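PDB 3GGD: SAM-dependent methyltransferase from Anabaena variabilis ATCC 29413, which probably transfers methyl groups from S-adenosyl-L-methionine to a substrate not yet identified, and binds the by-product S-adenosyl-L-homocysteine. Local coordinates for residues P11-V15 with I137-K141; F50-N55 with A126-M130; P59-C65 with R80-D85; E163-I169 with P196-T200. All blocks are in the same frame, centred on the assembly; numbering follows the deposited sequence. Where two conformers were deposited one is given.

Interaction 1 (P11-V15 with I137-K141); sequences PDINV and IPVEK
Lys141 reaches across to the loop 11-15 with nearly its whole length. From CB, its CG lies anti to the carbonyl carbon (chi1 -71°), and beyond CG the chain runs out extended, so that CG, CD and CE cross the gap without bending and only NZ arrives among polar atoms. There NZ lies 2.8 Å from the backbone O of Ile13 and 4.2 Å from Val15 CG2, and gives a 2.7 Å hydrogen bond to water 1. The same water donates to Asp12 OD1 over 2.8 Å and accepts from the backbone N of Ile13, so one molecule ties the ammonium group to both residues. Asp12 OD1 and Lys141 NZ themselves stay 4.1 Å apart, too far for a salt bridge, the lysine coming in roughly perpendicular to the aspartate; the charges are near enough to favour each other, with the water as the hydrogen-bonded link. In this methyltransferase of Rossmann-like fold, 11-15 leads into helix 15-29, with Asn14 at its N-cap and its OD1 bonded to the N of Asp17, while 137-141 links strand 127-131 to helix 142-153. Deeper in, Val15 turns its two methyls to different partners: CG2 slides past the Pro138 ring, 3.7 Å from CD, and CG1 meets Ile137 CD1 at 4.2 Å. Val15 also touches the bound S-adenosyl-L-homocysteine and the side chain of Leu111.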
loop_
_atom_site.group_PDB
_atom_site.type_symbol
_atom_site.label_atom_id
_atom_site.label_comp_id
_atom_site.label_asym_id
_atom_site.label_seq_id
_atom_site.Cartn_x
_atom_site.Cartn_y
_atom_site.Cartn_z
ATOM N N PRO A 11 11.207 11.400 10.772
ATOM C CA PRO A 11 12.305 11.989 9.988
ATOM C C PRO A 11 11.756 12.648 8.709
ATOM O O PRO A 11 10.810 12.126 8.098
ATOM C CB PRO A 11 13.206 10.784 9.646
ATOM C CG PRO A 11 12.765 9.672 10.533
ATOM C CD PRO A 11 11.312 9.929 10.847
ATOM N N ASP A 12 12.321 13.792 8.338
ATOM C CA ASP A 12 11.904 14.503 7.131
ATOM C C ASP A 12 12.614 13.836 5.937
ATOM O O ASP A 12 13.834 13.767 5.916
ATOM C CB ASP A 12 12.260 15.998 7.242
ATOM C CG ASP A 12 11.656 16.844 6.109
ATOM O OD1 ASP A 12 10.808 16.335 5.333
ATOM O OD2 ASP A 12 12.036 18.035 5.997
ATOM N N ILE A 13 11.865 13.320 4.969
ATOM C CA ILE A 13 12.476 12.591 3.866
ATOM C C ILE A 13 11.937 13.020 2.515
ATOM O O ILE A 13 10.886 13.635 2.413
ATOM C CB ILE A 13 12.219 11.048 3.966
ATOM C CG1 ILE A 13 10.730 10.764 4.138
ATOM C CG2 ILE A 13 12.968 10.438 5.109
ATOM C CD1 ILE A 13 10.350 9.255 3.939
ATOM N N ASN A 14 12.690 12.669 1.487
ATOM C CA ASN A 14 12.210 12.693 0.136
ATOM C C ASN A 14 11.653 11.292 -0.053
ATOM O O ASN A 14 12.411 10.314 -0.098
ATOM C CB ASN A 14 13.336 12.968 -0.848
ATOM C CG ASN A 14 12.835 13.043 -2.263
ATOM O OD1 ASN A 14 12.289 12.074 -2.801
ATOM N ND2 ASN A 14 13.001 14.210 -2.880
ATOM N N VAL A 15 10.321 11.203 -0.131
ATOM C CA VAL A 15 9.635 9.936 -0.142
ATOM C C VAL A 15 10.074 9.043 -1.324
ATOM O O VAL A 15 10.359 7.850 -1.125
ATOM C CB VAL A 15 8.085 10.150 -0.122
ATOM C CG1 VAL A 15 7.309 8.817 -0.406
ATOM C CG2 VAL A 15 7.647 10.822 1.207
ATOM N N ILE A 137 2.968 7.561 4.483
ATOM C CA ILE A 137 3.148 8.871 3.864
ATOM C C ILE A 137 3.140 9.965 4.931
ATOM O O ILE A 137 2.233 10.028 5.775
ATOM C CB ILE A 137 2.071 9.159 2.768
ATOM C CG1 ILE A 137 2.121 8.096 1.654
ATOM C CG2 ILE A 137 2.221 10.595 2.176
ATOM C CD1 ILE A 137 3.296 8.192 0.657
ATOM N N PRO A 138 4.163 10.831 4.936
ATOM C CA PRO A 138 4.113 11.943 5.883
ATOM C C PRO A 138 2.784 12.701 5.757
ATOM O O PRO A 138 2.309 12.928 4.640
ATOM C CB PRO A 138 5.291 12.826 5.446
ATOM C CG PRO A 138 6.235 11.835 4.841
ATOM C CD PRO A 138 5.379 10.881 4.111
ATOM N N VAL A 139 2.219 13.070 6.896
ATOM C CA VAL A 139 0.882 13.680 6.957
ATOM C C VAL A 139 0.757 14.912 6.070
ATOM O O VAL A 139 -0.243 15.066 5.366
ATOM C CB VAL A 139 0.467 13.959 8.428
ATOM C CG1 VAL A 139 -0.785 14.866 8.511
ATOM C CG2 VAL A 139 0.214 12.605 9.101
ATOM N N GLU A 140 1.802 15.731 6.043
ATOM C CA GLU A 140 1.789 16.938 5.228
ATOM C C GLU A 140 1.841 16.686 3.700
ATOM O O GLU A 140 1.651 17.604 2.930
ATOM C CB GLU A 140 2.900 17.901 5.652
ATOM C CG GLU A 140 4.312 17.380 5.357
ATOM C CD GLU A 140 4.935 16.433 6.438
ATOM O OE1 GLU A 140 4.238 15.877 7.374
ATOM O OE2 GLU A 140 6.185 16.279 6.305
ATOM N N LYS A 141 2.069 15.447 3.271
ATOM C CA LYS A 141 2.086 15.110 1.866
ATOM C C LYS A 141 0.894 14.280 1.445
ATOM O O LYS A 141 0.746 13.963 0.261
ATOM C CB LYS A 141 3.388 14.377 1.547
ATOM C CG LYS A 141 4.567 15.369 1.618
ATOM C CD LYS A 141 5.853 14.642 1.803
ATOM C CE LYS A 141 7.109 15.620 1.857
ATOM N NZ LYS A 141 8.312 14.825 2.392
HETATM O O HOH W 1 8.870 14.406 4.995
#

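Interaction 2 (F50-N55 with A126-M130); sequences FELLFN and ANIYM
Phe54 and Asn127 form the tight part of this contact, the amide stacked over one face of the ring, the planes tilted 27° from each other. Asn127 CB comes within 3.5 Å of Phe54 CD2, and CG sits over the same face of the ring, whereas the opposite face is taken by Phe50 CD1. At the ring's edge, near its plane, the backbone O of Ile128 approaches CZ to 3.5 Å. Phe50 in turn sets CZ and CE2 against CD1 of Tyr129, each at 3.7 Å, in an oblique aromatic pair; its CG stands between backbone N and carbonyl carbon (chi1 66°), which brings the ring against the strand. Here the connection from helix 43-50 to strand 60-63 packs against strand 127-131, a central parallel strand of the Rossmann-like sheet, and Tyr129 OH is hydrogen-bonded to OD2 of Asp46 in that helix. Were Phe54 an alanine, the space between Phe50 and Asn127 would probably lose its filling, and the amide the ring it stacks on. The looser end is at Asn55, partly exposed. Asn127 ND2 gives only a weak, bent bond to Asn55 O (2.8 Å, 130° at the hydrogen). Water 2 accepts from Asn55 N and lies 2.6 Å from Asn127 OD1, to which it probably donates; OD1 also accepts from the N of Ala158. Asn55 OD1 turns instead to the N of Glu57.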
loop_
_atom_site.group_PDB
_atom_site.type_symbol
_atom_site.label_atom_id
_atom_site.label_comp_id
_atom_site.label_asym_id
_atom_site.label_seq_id
_atom_site.Cartn_x
_atom_site.Cartn_y
_atom_site.Cartn_z
ATOM N N PHE A 50 -14.160 -6.545 -1.874
ATOM C CA PHE A 50 -14.451 -5.638 -2.991
ATOM C C PHE A 50 -14.843 -6.240 -4.347
ATOM O O PHE A 50 -15.337 -5.512 -5.220
ATOM C CB PHE A 50 -13.299 -4.681 -3.196
ATOM C CG PHE A 50 -12.009 -5.307 -3.662
ATOM C CD1 PHE A 50 -11.706 -5.388 -5.020
ATOM C CD2 PHE A 50 -11.039 -5.673 -2.755
ATOM C CE1 PHE A 50 -10.497 -5.905 -5.452
ATOM C CE2 PHE A 50 -9.836 -6.184 -3.186
ATOM C CZ PHE A 50 -9.559 -6.303 -4.533
ATOM N N GLU A 51 -14.662 -7.544 -4.541
ATOM C CA GLU A 51 -14.911 -8.108 -5.845
ATOM C C GLU A 51 -16.351 -7.981 -6.347
ATOM O O GLU A 51 -16.579 -7.983 -7.555
ATOM C CB GLU A 51 -14.473 -9.591 -5.903
ATOM C CG GLU A 51 -15.237 -10.516 -4.993
ATOM C CD GLU A 51 -14.707 -11.936 -5.049
ATOM O OE1 GLU A 51 -14.408 -12.392 -6.154
ATOM O OE2 GLU A 51 -14.634 -12.621 -4.024
ATOM N N LEU A 52 -17.336 -7.957 -5.450
ATOM C CA LEU A 52 -18.701 -7.821 -5.908
ATOM C C LEU A 52 -19.029 -6.342 -6.077
ATOM O O LEU A 52 -20.116 -6.024 -6.540
ATOM C CB LEU A 52 -19.677 -8.447 -4.922
ATOM C CG LEU A 52 -19.401 -9.917 -4.570
ATOM C CD1 LEU A 52 -20.479 -10.465 -3.647
ATOM C CD2 LEU A 52 -19.346 -10.723 -5.853
ATOM N N LEU A 53 -18.118 -5.442 -5.702
ATOM C CA LEU A 53 -18.410 -4.007 -5.806
ATOM C C LEU A 53 -17.706 -3.336 -6.982
ATOM O O LEU A 53 -18.073 -2.244 -7.337
ATOM C CB LEU A 53 -18.030 -3.286 -4.505
ATOM C CG LEU A 53 -18.707 -3.765 -3.222
ATOM C CD1 LEU A 53 -18.141 -3.109 -1.953
ATOM C CD2 LEU A 53 -20.246 -3.597 -3.336
ATOM N N PHE A 54 -16.692 -3.957 -7.586
ATOM C CA PHE A 54 -15.946 -3.324 -8.668
ATOM C C PHE A 54 -16.552 -3.680 -10.031
ATOM O O PHE A 54 -16.833 -4.822 -10.280
ATOM C CB PHE A 54 -14.507 -3.861 -8.683
ATOM C CG PHE A 54 -13.549 -3.195 -7.711
ATOM C CD1 PHE A 54 -13.986 -2.475 -6.613
ATOM C CD2 PHE A 54 -12.170 -3.347 -7.897
ATOM C CE1 PHE A 54 -13.080 -1.909 -5.737
ATOM C CE2 PHE A 54 -11.250 -2.790 -6.996
ATOM C CZ PHE A 54 -11.721 -2.051 -5.943
ATOM N N ASN A 55 -16.698 -2.714 -10.935
ATOM C CA ASN A 55 -17.027 -3.063 -12.322
ATOM C C ASN A 55 -15.755 -3.627 -12.982
ATOM O O ASN A 55 -14.781 -2.888 -13.129
ATOM C CB ASN A 55 -17.471 -1.817 -13.090
ATOM C CG ASN A 55 -17.596 -2.079 -14.591
ATOM O OD1 ASN A 55 -17.322 -3.198 -15.117
ATOM N ND2 ASN A 55 -17.954 -1.052 -15.285
ATOM N N ALA A 126 -10.357 4.102 -13.500
ATOM C CA ALA A 126 -9.798 2.802 -13.096
ATOM C C ALA A 126 -10.295 2.453 -11.692
ATOM O O ALA A 126 -10.539 3.338 -10.874
ATOM C CB ALA A 126 -8.263 2.844 -13.083
ATOM N N ASN A 127 -10.419 1.161 -11.421
ATOM C CA ASN A 127 -10.594 0.714 -10.040
ATOM C C ASN A 127 -9.222 0.657 -9.422
ATOM O O ASN A 127 -8.233 0.569 -10.150
ATOM C CB ASN A 127 -11.233 -0.649 -9.988
ATOM C CG ASN A 127 -12.652 -0.632 -10.465
ATOM O OD1 ASN A 127 -13.403 0.278 -10.120
ATOM N ND2 ASN A 127 -13.031 -1.649 -11.278
ATOM N N ILE A 128 -9.150 0.757 -8.088
ATOM C CA ILE A 128 -7.852 0.715 -7.385
ATOM C C ILE A 128 -7.841 -0.259 -6.225
ATOM O O ILE A 128 -8.776 -0.295 -5.403
ATOM C CB ILE A 128 -7.415 2.108 -6.831
ATOM C CG1 ILE A 128 -7.170 3.099 -7.969
ATOM C CG2 ILE A 128 -6.118 1.994 -5.976
ATOM C CD1 ILE A 128 -6.954 4.551 -7.531
ATOM N N TYR A 129 -6.784 -1.071 -6.194
ATOM C CA TYR A 129 -6.415 -1.876 -5.050
ATOM C C TYR A 129 -5.145 -1.253 -4.475
ATOM O O TYR A 129 -4.147 -1.062 -5.201
ATOM C CB TYR A 129 -6.102 -3.324 -5.476
ATOM C CG TYR A 129 -5.549 -4.204 -4.371
ATOM C CD1 TYR A 129 -6.384 -4.797 -3.445
ATOM C CD2 TYR A 129 -4.179 -4.431 -4.246
ATOM C CE1 TYR A 129 -5.866 -5.634 -2.431
ATOM C CE2 TYR A 129 -3.660 -5.287 -3.273
ATOM C CZ TYR A 129 -4.510 -5.884 -2.354
ATOM O OH TYR A 129 -4.020 -6.713 -1.351
HETATM N N MSE A 130 -5.184 -0.909 -3.191
HETATM C CA MSE A 130 -4.016 -0.362 -2.539
HETATM C C MSE A 130 -3.792 -0.998 -1.171
HETATM O O MSE A 130 -4.603 -0.859 -0.242
HETATM C CB MSE A 130 -4.136 1.156 -2.396
HETATM C CG MSE A 130 -2.864 1.798 -1.863
HETATM SE SE MSE A 130 -3.013 3.804 -1.880
HETATM C CE MSE A 130 -4.190 3.931 -0.493
HETATM O O HOH W 2 -16.034 -0.014 -10.214
#

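Interaction 3 (P59-C65 with R80-D85); sequences PLIDFAC and RVIGLD. With SAH (S-adenosyl-L-homocysteine), chain E; SO4 (sulfate ion), chain H.
Strands 60-63 and 81-85 run parallel, their axes 4.7 Å apart and 23° askew, and alternating backbone bonds join them from Leu60 N to Arg80 O through to Leu84 N to Asp62 O. Past the last bridge Leu84 O takes Cys65 N at 3.0 Å, and Ala64 N weakly. On the sheet face of Ile61, Phe63, Ile82 and Leu84, the Leu84 CD1 methyl carries the packing, 3.7 Å from Ile61 CG2 and 4.3 Å from Phe63 CD2. Gly83, with no side chain, leaves room for Cys65 SG, which lies 3.5 Å from the Gly83 carbonyl carbon; a CB there would crowd the sulfur. At the far end Arg80, modelled in two conformers, lies by Pro59, and its contact with a sulfate is doubtful. Asp85 closes the second strand as the acidic residue that grips the ribose in many methyltransferases of this fold: OD1 accepts from O2' of S-adenosyl-L-homocysteine and OD2 from O3', both at 2.7 Å. The carboxylate is steadied by the N of Ser87 at OD1 and of Gly66 at OD2. An asparagine in its place would probably leave one ribose hydroxyl without an acceptor. Ala64 O takes the ligand's amino N, also at 2.7 Å. Helix 69-77 completes this beta-alpha-beta unit and covers Leu60 and Val81, helix 142-153 packs on Ile61 and Phe63, and strand 127-131 continues the sheet beyond 60-63.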
loop_
_atom_site.group_PDB
_atom_site.type_symbol
_atom_site.label_atom_id
_atom_site.label_comp_id
_atom_site.label_asym_id
_atom_site.label_seq_id
_atom_site.Cartn_x
_atom_site.Cartn_y
_atom_site.Cartn_z
ATOM N N PRO A 59 -10.154 -0.929 -16.079
ATOM C CA PRO A 59 -8.840 -1.419 -15.718
ATOM C C PRO A 59 -8.685 -1.374 -14.199
ATOM O O PRO A 59 -9.307 -0.523 -13.548
ATOM C CB PRO A 59 -7.864 -0.399 -16.366
ATOM C CG PRO A 59 -8.683 0.798 -16.702
ATOM C CD PRO A 59 -10.108 0.358 -16.810
ATOM N N LEU A 60 -7.887 -2.292 -13.668
ATOM C CA LEU A 60 -7.580 -2.346 -12.250
ATOM C C LEU A 60 -6.155 -1.891 -12.026
ATOM O O LEU A 60 -5.225 -2.479 -12.592
ATOM C CB LEU A 60 -7.718 -3.762 -11.680
ATOM C CG LEU A 60 -7.395 -3.900 -10.166
ATOM C CD1 LEU A 60 -8.265 -3.012 -9.248
ATOM C CD2 LEU A 60 -7.524 -5.358 -9.749
ATOM N N ILE A 61 -5.993 -0.878 -11.166
ATOM C CA ILE A 61 -4.680 -0.440 -10.765
ATOM C C ILE A 61 -4.338 -0.982 -9.386
ATOM O O ILE A 61 -5.140 -0.862 -8.458
ATOM C CB ILE A 61 -4.582 1.116 -10.713
ATOM C CG1 ILE A 61 -4.636 1.709 -12.155
ATOM C CG2 ILE A 61 -3.299 1.562 -9.942
ATOM C CD1 ILE A 61 -4.815 3.278 -12.196
ATOM N N ASP A 62 -3.167 -1.641 -9.286
ATOM C CA ASP A 62 -2.520 -1.998 -7.986
ATOM C C ASP A 62 -1.621 -0.818 -7.713
ATOM O O ASP A 62 -0.553 -0.675 -8.308
ATOM C CB ASP A 62 -1.698 -3.295 -8.062
ATOM C CG ASP A 62 -1.177 -3.750 -6.703
ATOM O OD1 ASP A 62 -1.233 -2.967 -5.723
ATOM O OD2 ASP A 62 -0.692 -4.903 -6.616
ATOM N N PHE A 63 -2.113 0.091 -6.874
ATOM C CA PHE A 63 -1.433 1.350 -6.607
ATOM C C PHE A 63 -0.378 1.148 -5.509
ATOM O O PHE A 63 -0.727 0.692 -4.416
ATOM C CB PHE A 63 -2.414 2.429 -6.126
ATOM C CG PHE A 63 -1.790 3.763 -6.130
ATOM C CD1 PHE A 63 -0.951 4.143 -5.097
ATOM C CD2 PHE A 63 -1.906 4.575 -7.243
ATOM C CE1 PHE A 63 -0.288 5.345 -5.130
ATOM C CE2 PHE A 63 -1.238 5.802 -7.294
ATOM C CZ PHE A 63 -0.406 6.175 -6.241
ATOM N N ALA A 64 0.892 1.479 -5.794
ATOM C CA ALA A 64 2.020 1.226 -4.854
ATOM C C ALA A 64 2.198 -0.303 -4.719
ATOM O O ALA A 64 2.200 -0.892 -3.629
ATOM C CB ALA A 64 1.817 1.947 -3.455
ATOM N N CYS A 65 2.300 -0.949 -5.869
ATOM C CA CYS A 65 2.324 -2.399 -5.966
ATOM C C CYS A 65 3.597 -3.095 -5.446
ATOM O O CYS A 65 3.647 -4.340 -5.360
ATOM C CB CYS A 65 2.091 -2.802 -7.420
ATOM S SG CYS A 65 3.441 -2.264 -8.542
ATOM N N ARG A 80 -7.497 -6.911 -16.880
ATOM C CA ARG A 80 -6.412 -5.970 -17.122
ATOM C C ARG A 80 -5.940 -5.327 -15.829
ATOM O O ARG A 80 -6.710 -4.651 -15.137
ATOM C CB ARG A 80 -6.859 -4.897 -18.118
ATOM C CG ARG A 80 -5.787 -3.857 -18.429
ATOM C CD ARG A 80 -6.352 -2.714 -19.260
ATOM N NE ARG A 80 -5.313 -1.737 -19.581
ATOM C CZ ARG A 80 -5.531 -0.580 -20.198
ATOM N NH1 ARG A 80 -6.749 -0.214 -20.555
ATOM N NH2 ARG A 80 -4.505 0.213 -20.458
ATOM N N VAL A 81 -4.658 -5.523 -15.525
ATOM C CA VAL A 81 -4.044 -4.992 -14.309
ATOM C C VAL A 81 -2.823 -4.125 -14.647
ATOM O O VAL A 81 -1.981 -4.488 -15.468
ATOM C CB VAL A 81 -3.654 -6.133 -13.338
ATOM C CG1 VAL A 81 -2.959 -5.574 -12.059
ATOM C CG2 VAL A 81 -4.919 -7.037 -12.979
ATOM N N ILE A 82 -2.743 -2.978 -13.974
ATOM C CA ILE A 82 -1.629 -2.067 -14.074
ATOM C C ILE A 82 -1.040 -1.905 -12.659
ATOM O O ILE A 82 -1.714 -1.496 -11.728
ATOM C CB ILE A 82 -2.077 -0.700 -14.620
ATOM C CG1 ILE A 82 -2.683 -0.865 -16.026
ATOM C CG2 ILE A 82 -0.896 0.287 -14.657
ATOM C CD1 ILE A 82 -3.544 0.315 -16.496
ATOM N N GLY A 83 0.232 -2.232 -12.516
ATOM C CA GLY A 83 0.945 -2.079 -11.250
ATOM C C GLY A 83 1.755 -0.786 -11.290
ATOM O O GLY A 83 2.613 -0.596 -12.156
ATOM N N LEU A 84 1.439 0.129 -10.386
ATOM C CA LEU A 84 2.118 1.420 -10.326
ATOM C C LEU A 84 2.951 1.515 -9.034
ATOM O O LEU A 84 2.487 1.147 -7.943
ATOM C CB LEU A 84 1.106 2.553 -10.350
ATOM C CG LEU A 84 0.202 2.698 -11.591
ATOM C CD1 LEU A 84 -0.787 3.879 -11.333
ATOM C CD2 LEU A 84 1.006 2.870 -12.855
ATOM N N ASP A 85 4.165 2.044 -9.157
ATOM C CA ASP A 85 4.995 2.282 -7.996
ATOM C C ASP A 85 5.973 3.402 -8.310
ATOM O O ASP A 85 6.379 3.596 -9.476
ATOM C CB ASP A 85 5.731 1.008 -7.568
ATOM C CG ASP A 85 6.133 1.036 -6.092
ATOM O OD1 ASP A 85 7.180 1.668 -5.757
ATOM O OD2 ASP A 85 5.393 0.431 -5.255
HETATM N N SAH E . 1.222 -2.793 -1.957
HETATM C CA SAH E . 2.511 -3.526 -1.849
HETATM C CB SAH E . 3.653 -2.682 -1.244
HETATM C CG SAH E . 3.461 -2.035 0.139
HETATM S SD SAH E . 4.931 -1.172 0.726
HETATM C C SAH E . 2.359 -4.812 -1.051
HETATM O O SAH E . 3.198 -5.739 -1.184
HETATM O OXT SAH E . 1.433 -4.945 -0.251
HETATM C "C5'" SAH E . 4.564 0.488 0.231
HETATM C "C4'" SAH E . 4.830 0.736 -1.283
HETATM O "O4'" SAH E . 4.479 2.099 -1.622
HETATM C "C3'" SAH E . 6.285 0.581 -1.763
HETATM O "O3'" SAH E . 6.403 -0.297 -2.869
HETATM C "C2'" SAH E . 6.696 1.984 -2.194
HETATM O "O2'" SAH E . 7.749 2.062 -3.177
HETATM C "C1'" SAH E . 5.369 2.584 -2.618
HETATM N N9 SAH E . 5.365 4.052 -2.654
HETATM C C8 SAH E . 5.916 4.855 -1.703
HETATM N N7 SAH E . 5.714 6.145 -2.020
HETATM C C5 SAH E . 5.030 6.156 -3.205
HETATM C C6 SAH E . 4.564 7.205 -4.105
HETATM N N6 SAH E . 4.831 8.477 -3.728
HETATM N N1 SAH E . 3.940 6.884 -5.248
HETATM C C2 SAH E . 3.739 5.568 -5.580
HETATM N N3 SAH E . 4.166 4.579 -4.795
HETATM C C4 SAH E . 4.823 4.802 -3.641
HETATM S S SO4 H . -0.274 1.723 -19.253
HETATM O O1 SO4 H . -1.346 0.863 -19.771
HETATM O O2 SO4 H . 0.604 1.046 -18.301
HETATM O O3 SO4 H . -0.903 2.876 -18.626
HETATM O O4 SO4 H . 0.571 2.175 -20.359
#

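Interaction 4 (E163-I169 with P196-T200); sequences ELGTGCI and PGIFT. With SO4 (sulfate ion), chain G.
Leu164 O receives the N-H of Phe199 in its carbonyl plane, over 2.9 Å, the direct backbone bond between the two segments. Water 3 adds a second link, accepting from Thr166 N and donating to Phe199 O. A sulfate, probably from the crystallisation liquor, lies by the start of helix 168-179, though its modelled contacts are too short to be relied on. Gly167 is the N-cap of that helix and sits inside a type II turn from Gly165 to Cys168; its backbone angles favour glycine.

Van der Waals packing makes up the rest. Glu163 uses its aliphatic part, CB lying 3.7 Å from Phe199 CB and CG meeting the ring obliquely, while the carboxylate is bound by the backbone N atoms of Gly133, Phe134 and His135. Cys168 SG, anti to its own N (chi1 173°), rests against Pro196 CB at 4.0 Å and lies 3.4 Å from Gly197 O. Ile169 brings CD1 within 3.6 Å of Pro196 O. Thr166 OG1 meets the Thr200 methyl CG2 at 3.5 Å.

The contact thus fastens the loop between helices 184-190 and 201-207 to the passage from strand 158-164 into helix 168-179, with strand 237-244 bonded alongside Glu163 and the Phe134 ring meeting that of Phe199.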
loop_
_atom_site.group_PDB
_atom_site.type_symbol
_atom_site.label_atom_id
_atom_site.label_comp_id
_atom_site.label_asym_id
_atom_site.label_seq_id
_atom_site.Cartn_x
_atom_site.Cartn_y
_atom_site.Cartn_z
ATOM N N GLU A 163 -4.780 -0.367 5.309
ATOM C CA GLU A 163 -3.695 0.410 5.869
ATOM C C GLU A 163 -3.479 -0.009 7.319
ATOM O O GLU A 163 -4.311 -0.694 7.900
ATOM C CB GLU A 163 -4.081 1.907 5.815
ATOM C CG GLU A 163 -4.246 2.443 4.401
ATOM C CD GLU A 163 -2.960 2.427 3.602
ATOM O OE1 GLU A 163 -1.872 2.506 4.239
ATOM O OE2 GLU A 163 -3.032 2.291 2.337
ATOM N N LEU A 164 -2.364 0.409 7.902
ATOM C CA LEU A 164 -2.164 0.217 9.333
ATOM C C LEU A 164 -3.036 1.254 9.995
ATOM O O LEU A 164 -3.071 2.404 9.550
ATOM C CB LEU A 164 -0.692 0.348 9.719
ATOM C CG LEU A 164 0.255 -0.669 9.034
ATOM C CD1 LEU A 164 1.677 -0.657 9.639
ATOM C CD2 LEU A 164 -0.317 -2.086 9.067
ATOM N N GLY A 165 -3.759 0.836 11.028
ATOM C CA GLY A 165 -4.739 1.681 11.670
ATOM C C GLY A 165 -4.352 2.139 13.068
ATOM O O GLY A 165 -3.196 2.000 13.505
ATOM N N THR A 166 -5.322 2.733 13.745
ATOM C CA THR A 166 -5.143 3.196 15.120
ATOM C C THR A 166 -4.583 2.036 15.926
ATOM O O THR A 166 -5.042 0.880 15.804
ATOM C CB THR A 166 -6.487 3.653 15.724
ATOM O OG1 THR A 166 -7.024 4.659 14.870
ATOM C CG2 THR A 166 -6.322 4.208 17.158
ATOM N N GLY A 167 -3.576 2.340 16.724
ATOM C CA GLY A 167 -2.928 1.304 17.512
ATOM C C GLY A 167 -1.635 0.841 16.888
ATOM O O GLY A 167 -0.848 0.178 17.524
ATOM N N CYS A 168 -1.389 1.232 15.649
ATOM C CA CYS A 168 -0.166 0.806 14.963
ATOM C C CYS A 168 1.110 1.068 15.770
ATOM O O CYS A 168 1.948 0.180 15.924
ATOM C CB CYS A 168 -0.049 1.513 13.604
ATOM S SG CYS A 168 1.580 1.201 12.742
ATOM N N ILE A 169 1.275 2.306 16.230
ATOM C CA ILE A 169 2.510 2.715 16.919
ATOM C C ILE A 169 2.615 2.019 18.285
ATOM O O ILE A 169 3.686 1.554 18.649
ATOM C CB ILE A 169 2.637 4.281 17.001
ATOM C CG1 ILE A 169 2.658 4.899 15.576
ATOM C CG2 ILE A 169 3.844 4.732 17.865
ATOM C CD1 ILE A 169 3.703 4.367 14.600
ATOM N N PRO A 196 6.363 3.669 9.802
ATOM C CA PRO A 196 4.965 3.275 9.719
ATOM C C PRO A 196 4.147 4.378 10.362
ATOM O O PRO A 196 4.646 5.083 11.248
ATOM C CB PRO A 196 4.903 1.998 10.571
ATOM C CG PRO A 196 5.976 2.169 11.565
ATOM C CD PRO A 196 7.082 2.940 10.859
ATOM N N GLY A 197 2.893 4.501 9.941
ATOM C CA GLY A 197 1.984 5.474 10.525
ATOM C C GLY A 197 0.592 4.898 10.670
ATOM O O GLY A 197 0.410 3.670 10.697
ATOM N N ILE A 198 -0.390 5.805 10.736
ATOM C CA ILE A 198 -1.801 5.492 11.056
ATOM C C ILE A 198 -2.762 6.075 10.000
ATOM O O ILE A 198 -2.651 7.253 9.693
ATOM C CB ILE A 198 -2.161 6.134 12.436
ATOM C CG1 ILE A 198 -1.202 5.658 13.548
ATOM C CG2 ILE A 198 -3.627 5.847 12.841
ATOM C CD1 ILE A 198 -1.124 6.616 14.765
ATOM N N PHE A 199 -3.703 5.279 9.468
ATOM C CA PHE A 199 -4.731 5.782 8.570
ATOM C C PHE A 199 -6.092 5.325 9.114
ATOM O O PHE A 199 -6.271 4.147 9.445
ATOM C CB PHE A 199 -4.500 5.292 7.139
ATOM C CG PHE A 199 -5.288 6.040 6.117
ATOM C CD1 PHE A 199 -6.561 5.617 5.765
ATOM C CD2 PHE A 199 -4.776 7.174 5.533
ATOM C CE1 PHE A 199 -7.296 6.302 4.840
ATOM C CE2 PHE A 199 -5.509 7.895 4.598
ATOM C CZ PHE A 199 -6.763 7.447 4.237
ATOM N N THR A 200 -7.037 6.252 9.214
ATOM C CA THR A 200 -8.324 6.006 9.855
ATOM C C THR A 200 -9.544 6.396 9.008
ATOM O O THR A 200 -9.427 7.042 7.937
ATOM C CB THR A 200 -8.418 6.856 11.127
ATOM O OG1 THR A 200 -8.570 8.222 10.745
ATOM C CG2 THR A 200 -7.154 6.732 12.025
HETATM S S SO4 G . -1.174 4.626 17.793
HETATM O O1 SO4 G . -0.723 3.323 18.289
HETATM O O2 SO4 G . -0.898 5.682 18.781
HETATM O O3 SO4 G . -2.596 4.577 17.369
HETATM O O4 SO4 G . -0.372 4.977 16.616
HETATM O O HOH W 3 -7.756 2.943 12.116
#

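Interactions 2 and 3 share the sheet core: strands 60-63 and 127-131 are neighbours, with backbone bonds from Ile61 to Asn127 and Tyr129. Interaction 3 is strand pairing itself, regular backbone bonds with mostly buried side chains on both faces, whereas interaction 2 lays aromatic rings from a connecting segment on the same sheet. Interaction 4, also largely buried, reaches that sheet through strand 158-164 and touches interaction 2 where Met130 packs on Glu163, but it relies on a single direct backbone bond and mixed packing. Interaction 1 is the most exposed, joining two loops through water and a lysine. It shares the ligand pocket with interaction 3, although their centres lie about 23 Å apart.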